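Local structure of peptidase (Yersinia bercovieri, 5NYW) at residues 2-7 / 173-178; 32-37 / 61-66; 166-171 / 195-200. The protein is of unknown function but, as an ancestral beta-subunit of the proteasome family, is probably an Ntn-hydrolase-type peptidase that assembles into multimers. All blocks are in the same frame, centred on the assembly; numbering follows the deposited sequence.

Contact 1 of 3, residues 2-7 / 173-178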
ATOM      1  N   TYR L   2      -2.621  14.836 -40.385  1.00 57.40           N
ATOM      2  CA  TYR L   2      -2.781  16.236 -40.029  1.00 56.55           C
ATOM      3  C   TYR L   2      -4.274  16.627 -40.091  1.00 53.70           C
ATOM      4  O   TYR L   2      -4.946  16.437 -41.105  1.00 52.00           O
ATOM      5  CB  TYR L   2      -1.928  17.119 -40.959  1.00 46.24           C
ATOM      6  CG  TYR L   2      -2.195  18.598 -40.827  1.00 45.73           C
ATOM      7  CD1 TYR L   2      -2.342  19.183 -39.580  1.00 45.93           C
ATOM      8  CD2 TYR L   2      -2.291  19.411 -41.945  1.00 49.85           C
ATOM      9  CE1 TYR L   2      -2.593  20.516 -39.445  1.00 48.59           C
ATOM     10  CE2 TYR L   2      -2.534  20.766 -41.818  1.00 56.46           C
ATOM     11  CZ  TYR L   2      -2.687  21.312 -40.561  1.00 55.51           C
ATOM     12  OH  TYR L   2      -2.929  22.662 -40.395  1.00 54.67           O
ATOM     13  N   CYS L   3      -4.797  17.143 -38.984  1.00 53.60           N
ATOM     14  CA  CYS L   3      -6.177  17.603 -38.931  1.00 48.70           C
ATOM     15  C   CYS L   3      -6.254  19.011 -38.356  1.00 57.36           C
ATOM     16  O   CYS L   3      -5.499  19.361 -37.459  1.00 47.45           O
ATOM     17  CB  CYS L   3      -7.044  16.650 -38.094  1.00 49.10           C
ATOM     18  SG  CYS L   3      -7.025  14.888 -38.597  1.00 50.88           S
ATOM     19  N   VAL L   4      -7.154  19.828 -38.891  1.00 68.50           N
ATOM     20  CA  VAL L   4      -7.350  21.167 -38.349  1.00 64.50           C
ATOM     21  C   VAL L   4      -8.845  21.458 -38.263  1.00 49.17           C
ATOM     22  O   VAL L   4      -9.632  21.015 -39.101  1.00 43.67           O
ATOM     23  CB  VAL L   4      -6.608  22.271 -39.193  1.00 51.09           C
ATOM     24  CG1 VAL L   4      -7.034  22.264 -40.667  1.00 39.04           C
ATOM     25  CG2 VAL L   4      -6.799  23.669 -38.575  1.00 51.37           C
ATOM     26  N   ALA L   5      -9.235  22.182 -37.223  1.00 46.47           N
ATOM     27  CA  ALA L   5     -10.613  22.608 -37.081  1.00 54.75           C
ATOM     28  C   ALA L   5     -10.626  24.052 -36.637  1.00 53.75           C
ATOM     29  O   ALA L   5      -9.837  24.449 -35.794  1.00 64.38           O
ATOM     30  CB  ALA L   5     -11.350  21.722 -36.093  1.00 61.05           C
ATOM     31  N   MET L   6     -11.537  24.829 -37.202  1.00 57.63           N
ATOM     32  CA  MET L   6     -11.627  26.249 -36.926  1.00 55.97           C
ATOM     33  C   MET L   6     -13.029  26.630 -36.461  1.00 67.80           C
ATOM     34  O   MET L   6     -14.019  26.231 -37.079  1.00 80.18           O
ATOM     35  CB  MET L   6     -11.264  27.059 -38.176  1.00 57.63           C
ATOM     36  CG  MET L   6      -9.891  26.773 -38.737  1.00 62.77           C
ATOM     37  SD  MET L   6      -9.693  27.356 -40.432  1.00 65.69           S
ATOM     38  CE  MET L   6      -7.945  27.085 -40.711  1.00 46.95           C
ATOM     39  N   ARG L   7     -13.110  27.363 -35.354  1.00 62.59           N
ATOM     40  CA  ARG L   7     -14.386  27.896 -34.879  1.00 61.74           C
ATOM     41  C   ARG L   7     -14.472  29.403 -35.076  1.00 64.06           C
ATOM     42  O   ARG L   7     -13.776  30.160 -34.401  1.00 68.13           O
ATOM     43  CB  ARG L   7     -14.603  27.559 -33.406  1.00 58.98           C
ATOM     44  CG  ARG L   7     -15.866  28.151 -32.798  1.00 46.45           C
ATOM     45  CD  ARG L   7     -15.906  27.864 -31.306  1.00 48.58           C
ATOM     46  NE  ARG L   7     -16.985  28.568 -30.609  1.00 60.86           N
ATOM     47  CZ  ARG L   7     -16.844  29.729 -29.974  1.00 65.11           C
ATOM     48  NH1 ARG L   7     -17.887  30.272 -29.372  1.00 59.18           N
ATOM     49  NH2 ARG L   7     -15.662  30.340 -29.927  1.00 63.72           N
ATOM     50  N   GLN L 173     -10.297  28.101 -47.194  1.00 50.94           N
ATOM     51  CA  GLN L 173      -9.129  28.423 -48.034  1.00 57.79           C
ATOM     52  C   GLN L 173      -7.834  28.385 -47.243  1.00 58.12           C
ATOM     53  O   GLN L 173      -6.839  27.810 -47.684  1.00 61.80           O
ATOM     54  CB  GLN L 173      -9.253  29.806 -48.678  1.00 48.23           C
ATOM     55  CG  GLN L 173     -10.178  29.858 -49.866  1.00 51.75           C
ATOM     56  CD  GLN L 173     -10.321  31.257 -50.435  1.00 54.03           C
ATOM     57  OE1 GLN L 173     -10.329  32.245 -49.704  1.00 65.28           O
ATOM     58  NE2 GLN L 173     -10.389  31.344 -51.757  1.00 49.73           N
ATOM     59  N   CYS L 174      -7.871  28.967 -46.054  1.00 56.41           N
ATOM     60  CA  CYS L 174      -6.724  28.963 -45.170  1.00 53.98           C
ATOM     61  C   CYS L 174      -6.322  27.527 -44.800  1.00 54.45           C
ATOM     62  O   CYS L 174      -5.145  27.183 -44.864  1.00 54.34           O
ATOM     63  CB  CYS L 174      -7.041  29.788 -43.926  1.00 62.46           C
ATOM     64  SG  CYS L 174      -5.769  29.776 -42.672  1.00 61.12           S
ATOM     65  N   ALA L 175      -7.302  26.685 -44.462  1.00 52.62           N
ATOM     66  CA  ALA L 175      -7.039  25.278 -44.151  1.00 41.80           C
ATOM     67  C   ALA L 175      -6.376  24.546 -45.329  1.00 50.98           C
ATOM     68  O   ALA L 175      -5.440  23.776 -45.117  1.00 51.81           O
ATOM     69  CB  ALA L 175      -8.335  24.556 -43.743  1.00 38.78           C
ATOM     70  N   LEU L 176      -6.850  24.798 -46.557  1.00 53.62           N
ATOM     71  CA  LEU L 176      -6.299  24.141 -47.755  1.00 59.31           C
ATOM     72  C   LEU L 176      -4.829  24.512 -48.025  1.00 65.73           C
ATOM     73  O   LEU L 176      -4.028  23.655 -48.422  1.00 52.79           O
ATOM     74  CB  LEU L 176      -7.129  24.486 -49.002  1.00 47.24           C
ATOM     75  CG  LEU L 176      -8.544  23.914 -48.981  1.00 50.46           C
ATOM     76  CD1 LEU L 176      -9.345  24.357 -50.192  1.00 49.48           C
ATOM     77  CD2 LEU L 176      -8.502  22.402 -48.871  1.00 48.43           C
ATOM     78  N   ILE L 177      -4.482  25.781 -47.814  1.00 58.93           N
ATOM     79  CA  ILE L 177      -3.100  26.218 -47.955  1.00 60.03           C
ATOM     80  C   ILE L 177      -2.229  25.604 -46.851  1.00 48.19           C
ATOM     81  O   ILE L 177      -1.106  25.159 -47.109  1.00 47.41           O
ATOM     82  CB  ILE L 177      -2.997  27.764 -47.944  1.00 63.36           C
ATOM     83  CG1 ILE L 177      -3.755  28.347 -49.139  1.00 55.87           C
ATOM     84  CG2 ILE L 177      -1.533  28.221 -47.958  1.00 58.18           C
ATOM     85  CD1 ILE L 177      -3.989  29.833 -49.037  1.00 62.07           C
ATOM     86  N   SER L 178      -2.774  25.557 -45.633  1.00 50.79           N
ATOM     87  CA  SER L 178      -2.123  24.922 -44.486  1.00 54.36           C
ATOM     88  C   SER L 178      -1.775  23.474 -44.846  1.00 62.61           C
ATOM     89  O   SER L 178      -0.681  23.002 -44.568  1.00 67.56           O
ATOM     90  CB  SER L 178      -3.047  24.983 -43.262  1.00 62.86           C
ATOM     91  OG  SER L 178      -2.435  24.483 -42.082  1.00 58.45           O
TER
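Part of a helical layer of the Ntn-hydrolase sandwich packs on its sheet here, where strand 2-7 at the N-terminal end of the chain lies under helix 168-185. The segment axes approach to 9.8 Å and run nearly antiparallel, their directions 160° apart. Alternation along the strand decides who takes part: Y2, V4 and M6 start toward the helix, while A5 leaves on the other side of the sheet.

The one polar link is at the end near the N terminus. Y2 has CG anti to its backbone N (chi1 170°), which carries the ring up to the helix, and Y2 OH donates to S178 OG at 2.5 Å, with OG near the plane of the ring at its edge. Both oxygens are buried, and both are gripped twice: Q147 NE2 also bonds Y2 OH, and S178 OG bonds the carbonyl of G154, so a chain of hydrogen bonds runs from Q147 through Y2 and S178 to G154.

In the middle, V4 CG1 meets A175 CB at 4.1 Å, and the smallness of A175 fits the nearest backbone approach, 7.1 Å between V4 CA and A175 CA. M6 is extended beyond CG and arrives tip first: its CE lies 4.0 Å from C174 SG and 3.8 Å from the backbone N of A175. Such a helix lying along strands on the outer face of one of two stacked sheets is typical of the alpha-beta-beta-alpha sandwich of proteasome beta-subunits.

Contact 2 of 3, residues 32-37 / 61-66. With SO4 (sulfate ion), chain B.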
ATOM      1  N   LYS L  32     -10.048  10.304 -41.473  1.00 62.42           N
ATOM      2  CA  LYS L  32      -9.732  10.958 -40.197  1.00 49.28           C
ATOM      3  C   LYS L  32     -10.739  12.067 -39.874  1.00 50.72           C
ATOM      4  O   LYS L  32     -10.464  13.014 -39.125  1.00 45.82           O
ATOM      5  CB  LYS L  32      -8.300  11.525 -40.228  1.00 45.54           C
ATOM      6  CG  LYS L  32      -7.200  10.470 -40.428  1.00 44.23           C
ATOM      7  CD  LYS L  32      -5.821  11.094 -40.550  1.00 48.41           C
ATOM      8  CE  LYS L  32      -4.744  10.038 -40.805  1.00 56.92           C
ATOM      9  NZ  LYS L  32      -4.605   9.016 -39.721  1.00 62.39           N
ATOM     10  N   LEU L  33     -11.901  11.956 -40.497  1.00 52.30           N
ATOM     11  CA  LEU L  33     -13.002  12.868 -40.239  1.00 56.12           C
ATOM     12  C   LEU L  33     -14.305  12.058 -40.245  1.00 68.15           C
ATOM     13  O   LEU L  33     -14.721  11.539 -41.286  1.00 66.35           O
ATOM     14  CB  LEU L  33     -13.028  13.991 -41.269  1.00 46.50           C
ATOM     15  CG  LEU L  33     -13.940  15.194 -41.017  1.00 50.98           C
ATOM     16  CD1 LEU L  33     -13.378  16.374 -41.782  1.00 46.01           C
ATOM     17  CD2 LEU L  33     -15.398  14.936 -41.434  1.00 51.44           C
ATOM     18  N   HIS L  34     -14.952  11.950 -39.087  1.00 68.22           N
ATOM     19  CA  HIS L  34     -16.161  11.141 -38.977  1.00 55.61           C
ATOM     20  C   HIS L  34     -17.323  11.999 -38.514  1.00 48.27           C
ATOM     21  O   HIS L  34     -17.117  12.994 -37.818  1.00 58.25           O
ATOM     22  CB  HIS L  34     -15.909   9.964 -38.038  1.00 51.18           C
ATOM     23  CG  HIS L  34     -14.937   8.964 -38.588  1.00 44.97           C
ATOM     24  ND1 HIS L  34     -15.333   7.881 -39.345  1.00 52.68           N
ATOM     25  CD2 HIS L  34     -13.589   8.915 -38.541  1.00 43.92           C
ATOM     26  CE1 HIS L  34     -14.269   7.188 -39.708  1.00 58.73           C
ATOM     27  NE2 HIS L  34     -13.193   7.798 -39.245  1.00 54.23           N
ATOM     28  N   LEU L  35     -18.541  11.637 -38.920  1.00 54.24           N
ATOM     29  CA  LEU L  35     -19.702  12.510 -38.696  1.00 62.14           C
ATOM     30  C   LEU L  35     -20.766  11.906 -37.798  1.00 67.22           C
ATOM     31  O   LEU L  35     -21.107  10.736 -37.933  1.00 80.75           O
ATOM     32  CB  LEU L  35     -20.361  12.874 -40.025  1.00 72.57           C
ATOM     33  CG  LEU L  35     -19.724  13.925 -40.931  1.00 73.97           C
ATOM     34  CD1 LEU L  35     -20.481  13.957 -42.244  1.00 75.78           C
ATOM     35  CD2 LEU L  35     -19.724  15.291 -40.276  1.00 70.79           C
ATOM     36  N   PHE L  36     -21.319  12.716 -36.904  1.00 67.84           N
ATOM     37  CA  PHE L  36     -22.475  12.267 -36.136  1.00 69.40           C
ATOM     38  C   PHE L  36     -23.614  13.260 -36.303  1.00 65.51           C
ATOM     39  O   PHE L  36     -23.564  14.386 -35.783  1.00 62.80           O
ATOM     40  CB  PHE L  36     -22.123  12.066 -34.652  1.00 55.26           C
ATOM     41  CG  PHE L  36     -21.065  11.026 -34.431  1.00 47.88           C
ATOM     42  CD1 PHE L  36     -19.726  11.330 -34.598  1.00 50.79           C
ATOM     43  CD2 PHE L  36     -21.415   9.726 -34.119  1.00 50.81           C
ATOM     44  CE1 PHE L  36     -18.748  10.369 -34.408  1.00 53.25           C
ATOM     45  CE2 PHE L  36     -20.456   8.754 -33.935  1.00 53.88           C
ATOM     46  CZ  PHE L  36     -19.110   9.073 -34.081  1.00 51.13           C
ATOM     47  N   GLN L  37     -24.619  12.841 -37.071  1.00 59.87           N
ATOM     48  CA  GLN L  37     -25.649  13.758 -37.517  1.00 65.91           C
ATOM     49  C   GLN L  37     -27.091  13.305 -37.242  1.00 80.53           C
ATOM     50  O   GLN L  37     -27.468  12.178 -37.554  1.00 89.90           O
ATOM     51  CB  GLN L  37     -25.508  14.026 -39.009  1.00 62.99           C
ATOM     52  CG  GLN L  37     -26.589  14.977 -39.476  1.00 83.78           C
ATOM     53  CD  GLN L  37     -26.536  15.288 -40.933  1.00 92.95           C
ATOM     54  OE1 GLN L  37     -25.932  14.555 -41.719  1.00 97.96           O
ATOM     55  NE2 GLN L  37     -27.142  16.408 -41.312  1.00 96.05           N
ATOM     56  N   LEU L  61     -16.680   2.420 -30.991  1.00 55.77           N
ATOM     57  CA  LEU L  61     -17.447   2.327 -29.750  1.00 56.21           C
ATOM     58  C   LEU L  61     -18.506   3.435 -29.651  1.00 63.45           C
ATOM     59  O   LEU L  61     -19.601   3.196 -29.157  1.00 74.97           O
ATOM     60  CB  LEU L  61     -16.533   2.357 -28.512  1.00 62.96           C
ATOM     61  CG  LEU L  61     -15.742   1.099 -28.106  1.00 60.27           C
ATOM     62  CD1 LEU L  61     -14.882   1.374 -26.887  1.00 49.17           C
ATOM     63  CD2 LEU L  61     -16.638  -0.113 -27.858  1.00 57.61           C
ATOM     64  N   LEU L  62     -18.171   4.650 -30.083  1.00 71.58           N
ATOM     65  CA  LEU L  62     -19.128   5.761 -30.067  1.00 63.48           C
ATOM     66  C   LEU L  62     -20.295   5.534 -31.020  1.00 72.17           C
ATOM     67  O   LEU L  62     -21.440   5.858 -30.692  1.00 79.02           O
ATOM     68  CB  LEU L  62     -18.447   7.074 -30.431  1.00 54.48           C
ATOM     69  CG  LEU L  62     -17.498   7.652 -29.390  1.00 54.42           C
ATOM     70  CD1 LEU L  62     -16.669   8.770 -29.987  1.00 46.06           C
ATOM     71  CD2 LEU L  62     -18.304   8.172 -28.231  1.00 56.55           C
ATOM     72  N   GLN L  63     -19.984   4.989 -32.198  1.00 62.83           N
ATOM     73  CA  GLN L  63     -20.960   4.702 -33.246  1.00 61.19           C
ATOM     74  C   GLN L  63     -21.920   3.604 -32.810  1.00 68.63           C
ATOM     75  O   GLN L  63     -23.124   3.683 -33.044  1.00 81.66           O
ATOM     76  CB  GLN L  63     -20.250   4.269 -34.521  1.00 67.49           C
ATOM     77  CG  GLN L  63     -19.523   5.387 -35.242  1.00 64.59           C
ATOM     78  CD  GLN L  63     -18.637   4.858 -36.346  1.00 71.90           C
ATOM     79  OE1 GLN L  63     -18.224   3.698 -36.318  1.00 78.37           O
ATOM     80  NE2 GLN L  63     -18.303   5.714 -37.305  1.00 72.77           N
ATOM     81  N   ARG L  64     -21.374   2.573 -32.179  1.00 75.41           N
ATOM     82  CA  ARG L  64     -22.174   1.443 -31.711  1.00 79.66           C
ATOM     83  C   ARG L  64     -23.125   1.849 -30.582  1.00 78.43           C
ATOM     84  O   ARG L  64     -24.287   1.446 -30.558  1.00 88.20           O
ATOM     85  CB  ARG L  64     -21.253   0.303 -31.242  1.00 76.13           C
ATOM     86  CG  ARG L  64     -21.432  -1.027 -31.969  1.00 82.04           C
ATOM     87  CD  ARG L  64     -22.774  -1.657 -31.650  1.00 87.09           C
ATOM     88  NE  ARG L  64     -23.257  -1.272 -30.321  1.00 96.60           N
ATOM     89  CZ  ARG L  64     -24.464  -1.554 -29.833  1.00 95.80           C
ATOM     90  NH1 ARG L  64     -24.802  -1.140 -28.615  1.00 89.76           N
ATOM     91  NH2 ARG L  64     -25.332  -2.242 -30.559  1.00 94.01           N
ATOM     92  N   ARG L  65     -22.632   2.674 -29.669  1.00 68.59           N
ATOM     93  CA  ARG L  65     -23.419   3.090 -28.523  1.00 70.27           C
ATOM     94  C   ARG L  65     -24.514   4.109 -28.867  1.00 72.60           C
ATOM     95  O   ARG L  65     -25.444   4.305 -28.091  1.00 74.22           O
ATOM     96  CB  ARG L  65     -22.482   3.636 -27.451  1.00 71.24           C
ATOM     97  CG  ARG L  65     -21.691   2.529 -26.776  1.00 68.17           C
ATOM     98  CD  ARG L  65     -20.517   3.049 -25.962  1.00 74.22           C
ATOM     99  NE  ARG L  65     -19.733   1.945 -25.418  1.00 67.79           N
ATOM    100  CZ  ARG L  65     -18.560   2.085 -24.817  1.00 61.30           C
ATOM    101  NH1 ARG L  65     -18.018   3.287 -24.665  1.00 66.52           N
ATOM    102  NH2 ARG L  65     -17.927   1.021 -24.376  1.00 56.17           N
ATOM    103  N   CYS L  66     -24.398   4.755 -30.020  1.00 68.77           N
ATOM    104  CA  CYS L  66     -25.444   5.650 -30.509  1.00 73.28           C
ATOM    105  C   CYS L  66     -26.733   4.910 -30.880  1.00 83.10           C
ATOM    106  O   CYS L  66     -27.798   5.523 -31.010  1.00 85.97           O
ATOM    107  CB  CYS L  66     -24.938   6.445 -31.712  1.00 70.42           C
ATOM    108  SG  CYS L  66     -24.000   7.924 -31.272  1.00100.23           S
TER
HETATM  109  S   SO4 B 302     -21.631  -1.393 -24.840  1.00118.77           S
HETATM  110  O1  SO4 B 302     -21.310  -0.637 -23.630  1.00105.09           O
HETATM  111  O2  SO4 B 302     -22.771  -0.768 -25.518  1.00118.71           O
HETATM  112  O3  SO4 B 302     -20.485  -1.412 -25.760  1.00109.62           O
HETATM  113  O4  SO4 B 302     -21.968  -2.764 -24.444  1.00121.96           O
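Apolar contact carries most of this pairing of strand 33-37 with the C-terminal end of helix 52-65, whose segments run nearly parallel, 18° apart, with axes 10.6 Å from each other. F36 is the hub. Its CG stands anti to the carbonyl carbon (chi1 -61°), and the far side of the ring, CE2 and CZ, reaches the helix. F36 CE2 lies 3.7 Å from Q63 CG, so it is the aliphatic part of the glutamine that it touches; the two side chains cross at about a right angle. F36 CZ also meets L62 CB at 4.2 Å.

A sulfur-aromatic contact comes from C66, which follows R65 at this end of the segment. Its SG lies 4.2 Å from F36 CD2 and 5.4 Å from the centroid of the F36 ring, along a line 66° off the ring normal.

Polar groups gather at the margins. Q63, extended beyond CG, brings NE2 to 4.2 Å from H34 ND1, a distance that makes them neighbours rather than partners; the imidazole is held by its other nitrogen, NE2, bonded to the carbonyl of R31. Beyond the strand-facing side, R65 sends a weak but nearly straight bond from NE to O3 of a sulfate at 3.5 Å, while its NH2 forms a salt bridge with E93. The ion probably comes from the crystallisation liquor.

L62 also packs on L87 and T90 of helix 80-98. A helix covering the strand that is outermost, within this chain, in the five-stranded sheet belongs to the second helical layer of the alpha-beta-beta-alpha Ntn-hydrolase fold.

Contact 3 of 3, residues 166-171 / 195-200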
ATOM      1  N   THR L 166     -13.080  35.750 -39.495  1.00 62.98           N
ATOM      2  CA  THR L 166     -12.849  35.321 -40.867  1.00 59.00           C
ATOM      3  C   THR L 166     -14.081  34.587 -41.365  1.00 61.78           C
ATOM      4  O   THR L 166     -14.554  33.661 -40.717  1.00 72.97           O
ATOM      5  CB  THR L 166     -11.610  34.368 -40.987  1.00 57.52           C
ATOM      6  OG1 THR L 166     -10.422  35.032 -40.544  1.00 56.41           O
ATOM      7  CG2 THR L 166     -11.400  33.887 -42.423  1.00 48.77           C
ATOM      8  N   PRO L 167     -14.606  34.991 -42.520  1.00 60.92           N
ATOM      9  CA  PRO L 167     -15.745  34.290 -43.128  1.00 58.31           C
ATOM     10  C   PRO L 167     -15.398  32.835 -43.470  1.00 56.55           C
ATOM     11  O   PRO L 167     -14.220  32.539 -43.692  1.00 59.19           O
ATOM     12  CB  PRO L 167     -16.033  35.107 -44.395  1.00 56.28           C
ATOM     13  CG  PRO L 167     -14.854  35.991 -44.588  1.00 62.41           C
ATOM     14  CD  PRO L 167     -14.263  36.227 -43.238  1.00 64.94           C
ATOM     15  N   LEU L 168     -16.393  31.949 -43.477  1.00 56.76           N
ATOM     16  CA  LEU L 168     -16.163  30.520 -43.690  1.00 60.10           C
ATOM     17  C   LEU L 168     -15.360  30.150 -44.935  1.00 71.13           C
ATOM     18  O   LEU L 168     -14.482  29.293 -44.854  1.00 78.34           O
ATOM     19  CB  LEU L 168     -17.484  29.748 -43.724  1.00 60.88           C
ATOM     20  CG  LEU L 168     -17.988  29.162 -42.405  1.00 77.36           C
ATOM     21  CD1 LEU L 168     -17.737  30.096 -41.249  1.00 87.67           C
ATOM     22  CD2 LEU L 168     -19.461  28.799 -42.502  1.00 83.54           C
ATOM     23  N   ASP L 169     -15.651  30.755 -46.083  1.00 73.48           N
ATOM     24  CA  ASP L 169     -14.936  30.359 -47.299  1.00 72.15           C
ATOM     25  C   ASP L 169     -13.450  30.670 -47.197  1.00 68.52           C
ATOM     26  O   ASP L 169     -12.617  29.888 -47.659  1.00 71.18           O
ATOM     27  CB  ASP L 169     -15.531  31.020 -48.530  1.00 74.31           C
ATOM     28  CG  ASP L 169     -16.809  30.357 -48.969  1.00 92.53           C
ATOM     29  OD1 ASP L 169     -17.277  29.446 -48.253  1.00 93.20           O
ATOM     30  OD2 ASP L 169     -17.334  30.733 -50.038  1.00104.95           O
ATOM     31  N   GLN L 170     -13.118  31.783 -46.553  1.00 56.21           N
ATOM     32  CA  GLN L 170     -11.725  32.135 -46.370  1.00 65.10           C
ATOM     33  C   GLN L 170     -11.063  31.204 -45.355  1.00 70.15           C
ATOM     34  O   GLN L 170      -9.864  30.932 -45.452  1.00 72.27           O
ATOM     35  CB  GLN L 170     -11.584  33.585 -45.916  1.00 69.33           C
ATOM     36  CG  GLN L 170     -11.976  34.624 -46.939  1.00 63.42           C
ATOM     37  CD  GLN L 170     -11.559  36.013 -46.493  1.00 87.16           C
ATOM     38  OE1 GLN L 170     -11.159  36.213 -45.345  1.00 90.61           O
ATOM     39  NE2 GLN L 170     -11.627  36.976 -47.404  1.00102.26           N
ATOM     40  N   ALA L 171     -11.826  30.741 -44.367  1.00 67.69           N
ATOM     41  CA  ALA L 171     -11.300  29.777 -43.397  1.00 59.49           C
ATOM     42  C   ALA L 171     -10.960  28.447 -44.053  1.00 49.09           C
ATOM     43  O   ALA L 171      -9.912  27.855 -43.804  1.00 50.02           O
ATOM     44  CB  ALA L 171     -12.279  29.563 -42.291  1.00 62.01           C
ATOM     45  N   VAL L 195     -12.673  17.176 -46.023  1.00 51.35           N
ATOM     46  CA  VAL L 195     -12.982  18.513 -45.547  1.00 50.95           C
ATOM     47  C   VAL L 195     -14.488  18.735 -45.360  1.00 62.14           C
ATOM     48  O   VAL L 195     -15.321  17.998 -45.892  1.00 60.14           O
ATOM     49  CB  VAL L 195     -12.438  19.584 -46.527  1.00 59.55           C
ATOM     50  CG1 VAL L 195     -10.952  19.383 -46.803  1.00 58.00           C
ATOM     51  CG2 VAL L 195     -13.221  19.565 -47.824  1.00 54.03           C
ATOM     52  N   MET L 196     -14.836  19.747 -44.580  1.00 58.30           N
ATOM     53  CA  MET L 196     -16.228  20.112 -44.400  1.00 56.70           C
ATOM     54  C   MET L 196     -16.419  21.547 -43.927  1.00 60.34           C
ATOM     55  O   MET L 196     -15.652  22.047 -43.114  1.00 65.35           O
ATOM     56  CB  MET L 196     -16.906  19.171 -43.417  1.00 65.77           C
ATOM     57  CG  MET L 196     -18.289  19.634 -43.061  1.00 71.26           C
ATOM     58  SD  MET L 196     -19.148  18.450 -42.073  1.00 75.52           S
ATOM     59  CE  MET L 196     -20.454  19.482 -41.407  1.00 72.59           C
ATOM     60  N   ILE L 197     -17.434  22.208 -44.458  1.00 67.27           N
ATOM     61  CA  ILE L 197     -17.864  23.488 -43.930  1.00 68.56           C
ATOM     62  C   ILE L 197     -19.212  23.310 -43.227  1.00 73.31           C
ATOM     63  O   ILE L 197     -20.155  22.782 -43.818  1.00 61.39           O
ATOM     64  CB  ILE L 197     -18.016  24.531 -45.024  1.00 66.18           C
ATOM     65  CG1 ILE L 197     -16.683  24.779 -45.718  1.00 59.17           C
ATOM     66  CG2 ILE L 197     -18.635  25.795 -44.441  1.00 67.95           C
ATOM     67  CD1 ILE L 197     -16.781  25.760 -46.875  1.00 67.11           C
ATOM     68  N   TYR L 198     -19.287  23.716 -41.962  1.00 74.37           N
ATOM     69  CA  TYR L 198     -20.547  23.703 -41.229  1.00 58.82           C
ATOM     70  C   TYR L 198     -20.999  25.114 -40.890  1.00 61.85           C
ATOM     71  O   TYR L 198     -20.445  25.758 -39.991  1.00 64.04           O
ATOM     72  CB  TYR L 198     -20.442  22.906 -39.930  1.00 58.36           C
ATOM     73  CG  TYR L 198     -21.737  22.983 -39.145  1.00 68.83           C
ATOM     74  CD1 TYR L 198     -22.801  22.130 -39.430  1.00 62.17           C
ATOM     75  CD2 TYR L 198     -21.917  23.947 -38.154  1.00 77.92           C
ATOM     76  CE1 TYR L 198     -23.987  22.218 -38.733  1.00 64.77           C
ATOM     77  CE2 TYR L 198     -23.095  24.043 -37.462  1.00 84.93           C
ATOM     78  CZ  TYR L 198     -24.128  23.176 -37.749  1.00 75.33           C
ATOM     79  OH  TYR L 198     -25.297  23.285 -37.031  1.00 73.79           O
ATOM     80  N   PRO L 199     -22.011  25.609 -41.602  1.00 68.45           N
ATOM     81  CA  PRO L 199     -22.573  26.930 -41.278  1.00 65.37           C
ATOM     82  C   PRO L 199     -23.436  26.941 -40.000  1.00 66.24           C
ATOM     83  O   PRO L 199     -24.149  25.977 -39.706  1.00 68.61           O
ATOM     84  CB  PRO L 199     -23.400  27.275 -42.522  1.00 59.10           C
ATOM     85  CG  PRO L 199     -23.670  25.976 -43.197  1.00 63.02           C
ATOM     86  CD  PRO L 199     -22.549  25.044 -42.852  1.00 65.22           C
ATOM     87  N   LEU L 200     -23.323  28.024 -39.234  1.00 59.53           N
ATOM     88  CA  LEU L 200     -24.075  28.204 -38.000  1.00 63.47           C
ATOM     89  C   LEU L 200     -25.570  27.946 -38.185  1.00 69.78           C
ATOM     90  O   LEU L 200     -26.181  28.389 -39.153  1.00 72.79           O
ATOM     91  CB  LEU L 200     -23.844  29.615 -37.440  1.00 62.85           C
ATOM     92  CG  LEU L 200     -24.685  30.058 -36.233  1.00 64.68           C
ATOM     93  CD1 LEU L 200     -24.397  29.194 -35.016  1.00 59.07           C
ATOM     94  CD2 LEU L 200     -24.456  31.543 -35.916  1.00 56.17           C
TER
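L168, in the first turn of helix 168-185, carries this contact almost alone, and its path can be traced outward from the backbone. The bond to CB already starts toward strand 193-199, and CB comes within 4.2 Å of I197 CG2. The next atom, L168 CG, is nearer to the same methyl at 4.0 Å. At the tip, CD2 closes to 3.7 Å from I197 CG2 and simultaneously lies 3.8 Å from P199 CA, so this one branch touches both I197 and P199, two residues apart on the strand. The two side chains, L168 and I197, cross obliquely. L8 and S10, in the turn between strands 2-7 and 11-23, also touch L168.

I197 presents CG2 to the leucine because that methyl is anti to its backbone N, whereas its other branch, ending in CD1, runs to the next helical residue. There I197 CD1 lies 4.0 Å from D169 OD1, a marginal apolar-to-carboxylate touch, and L239 of a neighbouring subunit, another copy of the protein, packs on both residues. P167 occupies the N-cap position, and its O accepts the bond from A171 N at 3.1 Å that opens the helix. Farther along the same helix M172 also packs on I197. Together these contacts set the start of an outer helix against the six-stranded sheet, next to a subunit interface, as belongs to the layered sandwich of proteasome-type beta-subunits.

From the N terminus, contact 1 opens first, on strand 2-7. Contact 2 opens at 32 and closes at 66 as a short excursion within the span of contact 1. Contact 3 opens at 166, contact 1 closes on 173-178, and contact 3 closes only at 195-200, so these two cross, and they share helix 168-185. Contacts 1 and 3 fix that helix to the six-stranded sheet, whereas contact 2 joins helix 52-65 to the five-stranded one. The two sheets touch where L35 CD2 packs on M196 SD at 3.7 Å, and C3 SG meets K32 CB, just before strand 33-38, at 3.9 Å. M6 SD, near the carbonyl of A171, joins contacts 1 and 3 directly.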